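Local atomic coordinates of polyketide synthase (Synechococcus sp., PDB entry 4GOX), a protein that probably transfers a sulfo group from the donor PAPS to a polyketide intermediate, activating it in olefin biosynthesis, and is bound here to adenosine-3'-5'-diphosphate. Residues Ala83-Glu88 with Glu93-Lys98; His157-Ile162 with Ile281-Ala286. One frame throughout, in Å; residues are numbered along the deposited sequence.

The two contacts lie on opposite sides of the chain's centre, their own centres about 40 Å apart and their nearest atoms about 26 Å apart, and they share no secondary-structure element. Contact 1 joins two successive helices, 79-88 and 92-104, and is local in sequence; contact 2 brings the start of helix 158-167 against a loop 119 residues further on. Both are partly buried and neither has a hydrogen bond across it. Contact 1 sets a serine hydroxyl among aliphatic carbons, whereas contact 2 is wholly apolar. In contact 2 the Ile162 side chain is about 11 Å from the bound adenosine-3'-5'-diphosphate.

Contact 1 (Ala83-Glu88 with Glu93-Lys98); sequences ALMDLE and EASQAK
Met85 and Ser95 have the nearest CA atoms across the segments, 5.8 Å apart, where the short helical segments 83-88 and 93-98 pass with axes 9.2 Å apart and N-to-C directions at 113°. The tight CA pair fits the small residue at this point: the Ser95 side chain points toward helix 79-88 and ends between two side chains of it. Ser95 OG lies 3.4 Å from Leu84 CB and equally 3.4 Å from Met85 CG, so the hydroxyl oxygen touches methylene carbons of two consecutive residues. Met85 CG also meets Ser95 CB at 3.6 Å; with that CG anti to its own carbonyl carbon (chi1 -80°), the methionine meets the serine through CG, its chain bending only further out, at chi3.

Leu84 works on the flank nearer Lys98. Its CD1 methyl comes within 4.2 Å of Lys98 CG, a looser touch than those at the serine, and the Leu84 side chain also touches Val99 and Trp102 of helix 92-104. Two successive helices joined by a short connection thus cross steeply, and Tyr115 of helix 109-119 packs on both Leu84 and Lys98. Lys98 NZ and Glu88 OE1 have opposite charges but are 6.1 Å apart, too far for a salt bridge; Glu88 OE2 makes a weak hydrogen bond to Tyr115 OH.

No bond crosses between the segments, yet the buried hydroxyl is satisfied: Ser95 OG is hydrogen-bonded to Gln81 O, one turn back along the first helix. The chemistry therefore implies a polar tie just beside the aliphatic contact, fixing the serine oxygen while its carbon neighbours supply only van der Waals packing.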
ATOM      1  N   ALA A  83      -5.621  -3.268 -13.325  1.00 57.93           N
ATOM      2  CA  ALA A  83      -4.641  -4.367 -13.334  1.00 57.95           C
ATOM      3  C   ALA A  83      -4.937  -5.386 -14.454  1.00 61.61           C
ATOM      4  O   ALA A  83      -4.035  -5.738 -15.214  1.00 62.25           O
ATOM      5  CB  ALA A  83      -4.635  -5.083 -11.987  1.00 56.23           C
ATOM      6  N   LEU A  84      -6.193  -5.856 -14.527  1.00 57.25           N
ATOM      7  CA  LEU A  84      -6.684  -6.844 -15.497  1.00 58.81           C
ATOM      8  C   LEU A  84      -6.565  -6.337 -16.946  1.00 64.52           C
ATOM      9  O   LEU A  84      -6.114  -7.078 -17.827  1.00 66.67           O
ATOM     10  CB  LEU A  84      -8.147  -7.160 -15.190  1.00 58.85           C
ATOM     11  CG  LEU A  84      -8.458  -7.923 -13.909  1.00 61.88           C
ATOM     12  CD1 LEU A  84      -9.959  -7.931 -13.678  1.00 61.87           C
ATOM     13  CD2 LEU A  84      -7.885  -9.350 -13.967  1.00 66.23           C
ATOM     14  N   MET A  85      -6.978  -5.067 -17.174  1.00 59.44           N
ATOM     15  CA  MET A  85      -6.866  -4.372 -18.439  1.00 62.24           C
ATOM     16  C   MET A  85      -5.392  -4.452 -18.878  1.00 72.12           C
ATOM     17  O   MET A  85      -5.116  -5.043 -19.916  1.00 74.74           O
ATOM     18  CB  MET A  85      -7.271  -2.903 -18.265  1.00 64.13           C
ATOM     19  CG  MET A  85      -8.746  -2.665 -18.261  1.00 65.52           C
ATOM     20  SD  MET A  85      -9.122  -0.905 -18.084  1.00 71.19           S
ATOM     21  CE  MET A  85      -8.071  -0.183 -19.328  1.00 72.35           C
ATOM     22  N   ASP A  86      -4.445  -3.941 -18.038  1.00 68.28           N
ATOM     23  CA  ASP A  86      -3.007  -3.956 -18.302  1.00 70.33           C
ATOM     24  C   ASP A  86      -2.423  -5.366 -18.482  1.00 74.03           C
ATOM     25  O   ASP A  86      -1.749  -5.603 -19.489  1.00 77.68           O
ATOM     26  CB  ASP A  86      -2.232  -3.183 -17.219  1.00 71.67           C
ATOM     27  CG  ASP A  86      -0.738  -3.134 -17.471  1.00 87.17           C
ATOM     28  OD1 ASP A  86      -0.316  -2.431 -18.420  1.00 95.13           O
ATOM     29  OD2 ASP A  86       0.002  -3.861 -16.780  1.00 87.93           O
ATOM     30  N   LEU A  87      -2.676  -6.297 -17.532  1.00 65.84           N
ATOM     31  CA  LEU A  87      -2.129  -7.657 -17.628  1.00 66.14           C
ATOM     32  C   LEU A  87      -2.647  -8.467 -18.823  1.00 75.94           C
ATOM     33  O   LEU A  87      -1.922  -9.331 -19.338  1.00 77.49           O
ATOM     34  CB  LEU A  87      -2.367  -8.466 -16.339  1.00 62.06           C
ATOM     35  CG  LEU A  87      -1.600  -8.043 -15.072  1.00 63.34           C
ATOM     36  CD1 LEU A  87      -2.241  -8.654 -13.844  1.00 59.13           C
ATOM     37  CD2 LEU A  87      -0.110  -8.420 -15.153  1.00 65.46           C
ATOM     38  N   GLU A  88      -3.903  -8.228 -19.238  1.00 74.36           N
ATOM     39  CA  GLU A  88      -4.528  -9.044 -20.286  1.00 76.63           C
ATOM     40  C   GLU A  88      -4.939  -8.358 -21.585  1.00 83.98           C
ATOM     41  O   GLU A  88      -5.485  -9.041 -22.457  1.00 86.30           O
ATOM     42  CB  GLU A  88      -5.692  -9.843 -19.692  1.00 75.21           C
ATOM     43  CG  GLU A  88      -5.230 -10.928 -18.741  1.00 85.76           C
ATOM     44  CD  GLU A  88      -6.321 -11.602 -17.935  1.00111.27           C
ATOM     45  OE1 GLU A  88      -7.440 -11.046 -17.832  1.00110.39           O
ATOM     46  OE2 GLU A  88      -6.043 -12.689 -17.384  1.00105.29           O
ATOM     47  N   GLU A  93     -14.959  -2.307 -20.257  1.00 74.37           N
ATOM     48  CA  GLU A  93     -16.168  -3.114 -20.281  1.00 73.61           C
ATOM     49  C   GLU A  93     -15.826  -4.579 -20.071  1.00 74.69           C
ATOM     50  O   GLU A  93     -16.475  -5.237 -19.260  1.00 72.66           O
ATOM     51  CB  GLU A  93     -16.927  -2.906 -21.608  1.00 79.19           C
ATOM     52  CG  GLU A  93     -17.331  -1.461 -21.898  1.00 94.11           C
ATOM     53  CD  GLU A  93     -16.238  -0.499 -22.347  1.00114.86           C
ATOM     54  OE1 GLU A  93     -15.325  -0.926 -23.093  1.00110.97           O
ATOM     55  OE2 GLU A  93     -16.298   0.685 -21.946  1.00102.16           O
ATOM     56  N   ALA A  94     -14.794  -5.085 -20.786  1.00 71.67           N
ATOM     57  CA  ALA A  94     -14.341  -6.471 -20.666  1.00 69.96           C
ATOM     58  C   ALA A  94     -13.734  -6.721 -19.282  1.00 73.23           C
ATOM     59  O   ALA A  94     -13.883  -7.824 -18.748  1.00 71.33           O
ATOM     60  CB  ALA A  94     -13.324  -6.796 -21.743  1.00 71.87           C
ATOM     61  N   SER A  95     -13.050  -5.696 -18.707  1.00 70.14           N
ATOM     62  CA  SER A  95     -12.438  -5.783 -17.379  1.00 67.20           C
ATOM     63  C   SER A  95     -13.538  -5.934 -16.329  1.00 69.58           C
ATOM     64  O   SER A  95     -13.538  -6.918 -15.591  1.00 67.89           O
ATOM     65  CB  SER A  95     -11.593  -4.547 -17.087  1.00 71.37           C
ATOM     66  OG  SER A  95     -10.448  -4.914 -16.334  1.00 78.24           O
ATOM     67  N   GLN A  96     -14.503  -4.988 -16.320  1.00 67.08           N
ATOM     68  CA  GLN A  96     -15.672  -4.977 -15.449  1.00 67.09           C
ATOM     69  C   GLN A  96     -16.453  -6.311 -15.519  1.00 71.76           C
ATOM     70  O   GLN A  96     -16.823  -6.842 -14.475  1.00 71.68           O
ATOM     71  CB  GLN A  96     -16.577  -3.776 -15.788  1.00 71.15           C
ATOM     72  CG  GLN A  96     -17.601  -3.418 -14.711  1.00 92.29           C
ATOM     73  CD  GLN A  96     -16.968  -3.045 -13.387  1.00109.27           C
ATOM     74  OE1 GLN A  96     -16.425  -1.946 -13.210  1.00105.54           O
ATOM     75  NE2 GLN A  96     -17.024  -3.963 -12.429  1.00 97.18           N
ATOM     76  N   ALA A  97     -16.627  -6.876 -16.732  1.00 68.18           N
ATOM     77  CA  ALA A  97     -17.322  -8.149 -16.955  1.00 68.27           C
ATOM     78  C   ALA A  97     -16.600  -9.336 -16.291  1.00 69.91           C
ATOM     79  O   ALA A  97     -17.265 -10.257 -15.816  1.00 69.65           O
ATOM     80  CB  ALA A  97     -17.500  -8.404 -18.458  1.00 70.92           C
ATOM     81  N   LYS A  98     -15.251  -9.321 -16.274  1.00 64.89           N
ATOM     82  CA  LYS A  98     -14.417 -10.355 -15.634  1.00 63.21           C
ATOM     83  C   LYS A  98     -14.636 -10.236 -14.092  1.00 66.66           C
ATOM     84  O   LYS A  98     -14.801 -11.261 -13.414  1.00 65.96           O
ATOM     85  CB  LYS A  98     -12.928 -10.135 -16.009  1.00 64.52           C
ATOM     86  CG  LYS A  98     -11.940 -11.195 -15.531  1.00 74.08           C
ATOM     87  CD  LYS A  98     -11.936 -12.450 -16.384  1.00 90.47           C
ATOM     88  CE  LYS A  98     -11.238 -13.587 -15.683  1.00 98.72           C
ATOM     89  NZ  LYS A  98     -11.787 -14.908 -16.089  1.00104.03           N
TER

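Contact 2 (His157-Ile162 with Ile281-Ala286); sequences HPYAVI and ITLPAA
Tyr159 and Ile162, one turn apart on helix 158-167, receive Leu283 between them while Ile281 meets the base of the tyrosine. Leu283 splits its methyls: CD1 lies 3.7 Å from Tyr159 CD1 and 3.8 Å from Ile162 CD1, and CD2 is 3.7 Å from Ile162 CG2, the leucine and isoleucine chains crossing at about a right angle. Ile281 offers its CG2 branch, 3.7 Å from Tyr159 CB, while its CD1 end leads away. Tyr159 CG stands anti to the carbonyl carbon (chi1 -76°), which carries the ring out to Leu283; the hydroxyl bonds weakly to Pro303 O. With an alanine here, the Leu283 CD1 methyl would probably lose its aromatic neighbour, and Pro303 O this weak partner.

The helix follows strand 149-155 of the central parallel beta-sheet in the sulfotransferase fold, which is related to that of the P-loop NTPases, and the loop comes from the C-terminal region. His157 caps the helix: Tyr159 N donates to His157 ND1 at 3.1 Å, nearly in the ring plane. Further out, that imidazole stacks on Trp278, while its NE2 is hydrogen-bonded to Asp301 O.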
ATOM      1  N   HIS A 157       6.270  11.066   8.938  1.00 41.92           N
ATOM      2  CA  HIS A 157       6.192  11.865  10.160  1.00 42.66           C
ATOM      3  C   HIS A 157       4.725  12.087  10.540  1.00 45.98           C
ATOM      4  O   HIS A 157       3.946  12.402   9.632  1.00 45.19           O
ATOM      5  CB  HIS A 157       6.904  13.209   9.945  1.00 45.19           C
ATOM      6  CG  HIS A 157       7.213  13.921  11.225  1.00 50.38           C
ATOM      7  ND1 HIS A 157       6.220  14.537  11.967  1.00 53.11           N
ATOM      8  CD2 HIS A 157       8.392  14.061  11.870  1.00 52.90           C
ATOM      9  CE1 HIS A 157       6.826  15.036  13.033  1.00 54.55           C
ATOM     10  NE2 HIS A 157       8.134  14.779  13.015  1.00 54.99           N
ATOM     11  N   PRO A 158       4.296  11.856  11.828  1.00 41.23           N
ATOM     12  CA  PRO A 158       2.870  12.046  12.176  1.00 41.00           C
ATOM     13  C   PRO A 158       2.313  13.437  11.799  1.00 48.40           C
ATOM     14  O   PRO A 158       1.194  13.504  11.279  1.00 46.32           O
ATOM     15  CB  PRO A 158       2.838  11.814  13.704  1.00 43.89           C
ATOM     16  CG  PRO A 158       4.266  12.015  14.173  1.00 48.05           C
ATOM     17  CD  PRO A 158       5.078  11.455  13.015  1.00 43.00           C
ATOM     18  N   TYR A 159       3.114  14.531  12.001  1.00 44.98           N
ATOM     19  CA  TYR A 159       2.731  15.923  11.684  1.00 47.19           C
ATOM     20  C   TYR A 159       2.415  16.094  10.219  1.00 51.25           C
ATOM     21  O   TYR A 159       1.440  16.770   9.895  1.00 51.42           O
ATOM     22  CB  TYR A 159       3.853  16.932  12.052  1.00 50.86           C
ATOM     23  CG  TYR A 159       4.018  17.269  13.519  1.00 55.14           C
ATOM     24  CD1 TYR A 159       3.299  16.594  14.497  1.00 56.51           C
ATOM     25  CD2 TYR A 159       4.900  18.261  13.930  1.00 58.91           C
ATOM     26  CE1 TYR A 159       3.428  16.919  15.844  1.00 59.07           C
ATOM     27  CE2 TYR A 159       5.041  18.593  15.278  1.00 61.84           C
ATOM     28  CZ  TYR A 159       4.306  17.914  16.235  1.00 69.68           C
ATOM     29  OH  TYR A 159       4.439  18.218  17.570  1.00 71.38           O
ATOM     30  N   ALA A 160       3.252  15.509   9.327  1.00 47.72           N
ATOM     31  CA  ALA A 160       3.060  15.601   7.873  1.00 47.07           C
ATOM     32  C   ALA A 160       1.814  14.854   7.446  1.00 49.53           C
ATOM     33  O   ALA A 160       1.041  15.385   6.663  1.00 47.96           O
ATOM     34  CB  ALA A 160       4.272  15.069   7.141  1.00 47.74           C
ATOM     35  N   VAL A 161       1.577  13.649   8.015  1.00 46.73           N
ATOM     36  CA  VAL A 161       0.373  12.865   7.705  1.00 45.46           C
ATOM     37  C   VAL A 161      -0.904  13.635   8.145  1.00 49.06           C
ATOM     38  O   VAL A 161      -1.835  13.772   7.349  1.00 46.37           O
ATOM     39  CB  VAL A 161       0.454  11.445   8.310  1.00 46.72           C
ATOM     40  CG1 VAL A 161      -0.911  10.761   8.321  1.00 46.53           C
ATOM     41  CG2 VAL A 161       1.492  10.595   7.578  1.00 44.69           C
ATOM     42  N   ILE A 162      -0.907  14.152   9.386  1.00 47.42           N
ATOM     43  CA  ILE A 162      -2.025  14.887  10.000  1.00 49.13           C
ATOM     44  C   ILE A 162      -2.404  16.098   9.163  1.00 57.51           C
ATOM     45  O   ILE A 162      -3.566  16.222   8.788  1.00 57.85           O
ATOM     46  CB  ILE A 162      -1.797  15.223  11.507  1.00 52.29           C
ATOM     47  CG1 ILE A 162      -1.787  13.940  12.352  1.00 51.85           C
ATOM     48  CG2 ILE A 162      -2.871  16.196  12.020  1.00 54.27           C
ATOM     49  CD1 ILE A 162      -1.067  14.049  13.691  1.00 57.76           C
ATOM     50  N   ILE A 281       4.593  23.127  10.246  1.00102.24           N
ATOM     51  CA  ILE A 281       3.269  22.885  10.834  1.00102.21           C
ATOM     52  C   ILE A 281       3.161  22.871  12.367  1.00107.15           C
ATOM     53  O   ILE A 281       4.010  22.326  13.070  1.00105.62           O
ATOM     54  CB  ILE A 281       2.613  21.604  10.281  1.00100.86           C
ATOM     55  CG1 ILE A 281       1.096  21.777  10.240  1.00102.53           C
ATOM     56  CG2 ILE A 281       2.957  20.419  11.139  1.00 97.71           C
ATOM     57  CD1 ILE A 281       0.639  23.203  10.475  1.00114.63           C
ATOM     58  N   THR A 282       2.079  23.481  12.845  1.00105.39           N
ATOM     59  CA  THR A 282       1.683  23.555  14.246  1.00105.86           C
ATOM     60  C   THR A 282       0.234  23.066  14.289  1.00106.69           C
ATOM     61  O   THR A 282      -0.643  23.674  13.666  1.00108.36           O
ATOM     62  CB  THR A 282       1.864  24.972  14.806  1.00119.57           C
ATOM     63  OG1 THR A 282       1.162  25.899  13.976  1.00123.54           O
ATOM     64  CG2 THR A 282       3.329  25.370  14.927  1.00118.81           C
ATOM     65  N   LEU A 283       0.012  21.908  14.927  1.00 98.57           N
ATOM     66  CA  LEU A 283      -1.303  21.272  15.064  1.00 96.02           C
ATOM     67  C   LEU A 283      -2.086  21.987  16.170  1.00100.66           C
ATOM     68  O   LEU A 283      -1.444  22.557  17.053  1.00102.88           O
ATOM     69  CB  LEU A 283      -1.152  19.773  15.390  1.00 91.63           C
ATOM     70  CG  LEU A 283      -0.248  18.929  14.477  1.00 92.80           C
ATOM     71  CD1 LEU A 283      -0.212  17.500  14.942  1.00 89.28           C
ATOM     72  CD2 LEU A 283      -0.700  18.978  13.020  1.00 94.31           C
ATOM     73  N   PRO A 284      -3.449  21.980  16.163  1.00 95.82           N
ATOM     74  CA  PRO A 284      -4.208  22.714  17.204  1.00 99.01           C
ATOM     75  C   PRO A 284      -3.971  22.302  18.662  1.00100.15           C
ATOM     76  O   PRO A 284      -4.273  23.078  19.574  1.00103.48           O
ATOM     77  CB  PRO A 284      -5.669  22.510  16.787  1.00101.33           C
ATOM     78  CG  PRO A 284      -5.651  21.279  15.946  1.00101.14           C
ATOM     79  CD  PRO A 284      -4.367  21.369  15.183  1.00 94.84           C
ATOM     80  N   ALA A 285      -3.448  21.079  18.878  1.00 90.29           N
ATOM     81  CA  ALA A 285      -3.119  20.535  20.199  1.00 88.69           C
ATOM     82  C   ALA A 285      -1.976  19.519  20.073  1.00 85.05           C
ATOM     83  O   ALA A 285      -1.665  19.063  18.966  1.00 80.76           O
ATOM     84  CB  ALA A 285      -4.346  19.887  20.830  1.00 89.26           C
ATOM     85  N   ALA A 286      -1.339  19.191  21.214  1.00 79.85           N
ATOM     86  CA  ALA A 286      -0.234  18.233  21.302  1.00 75.39           C
ATOM     87  C   ALA A 286      -0.700  16.819  20.933  1.00 71.83           C
ATOM     88  O   ALA A 286      -1.875  16.483  21.099  1.00 71.68           O
ATOM     89  CB  ALA A 286       0.337  18.238  22.721  1.00 78.34           C
TER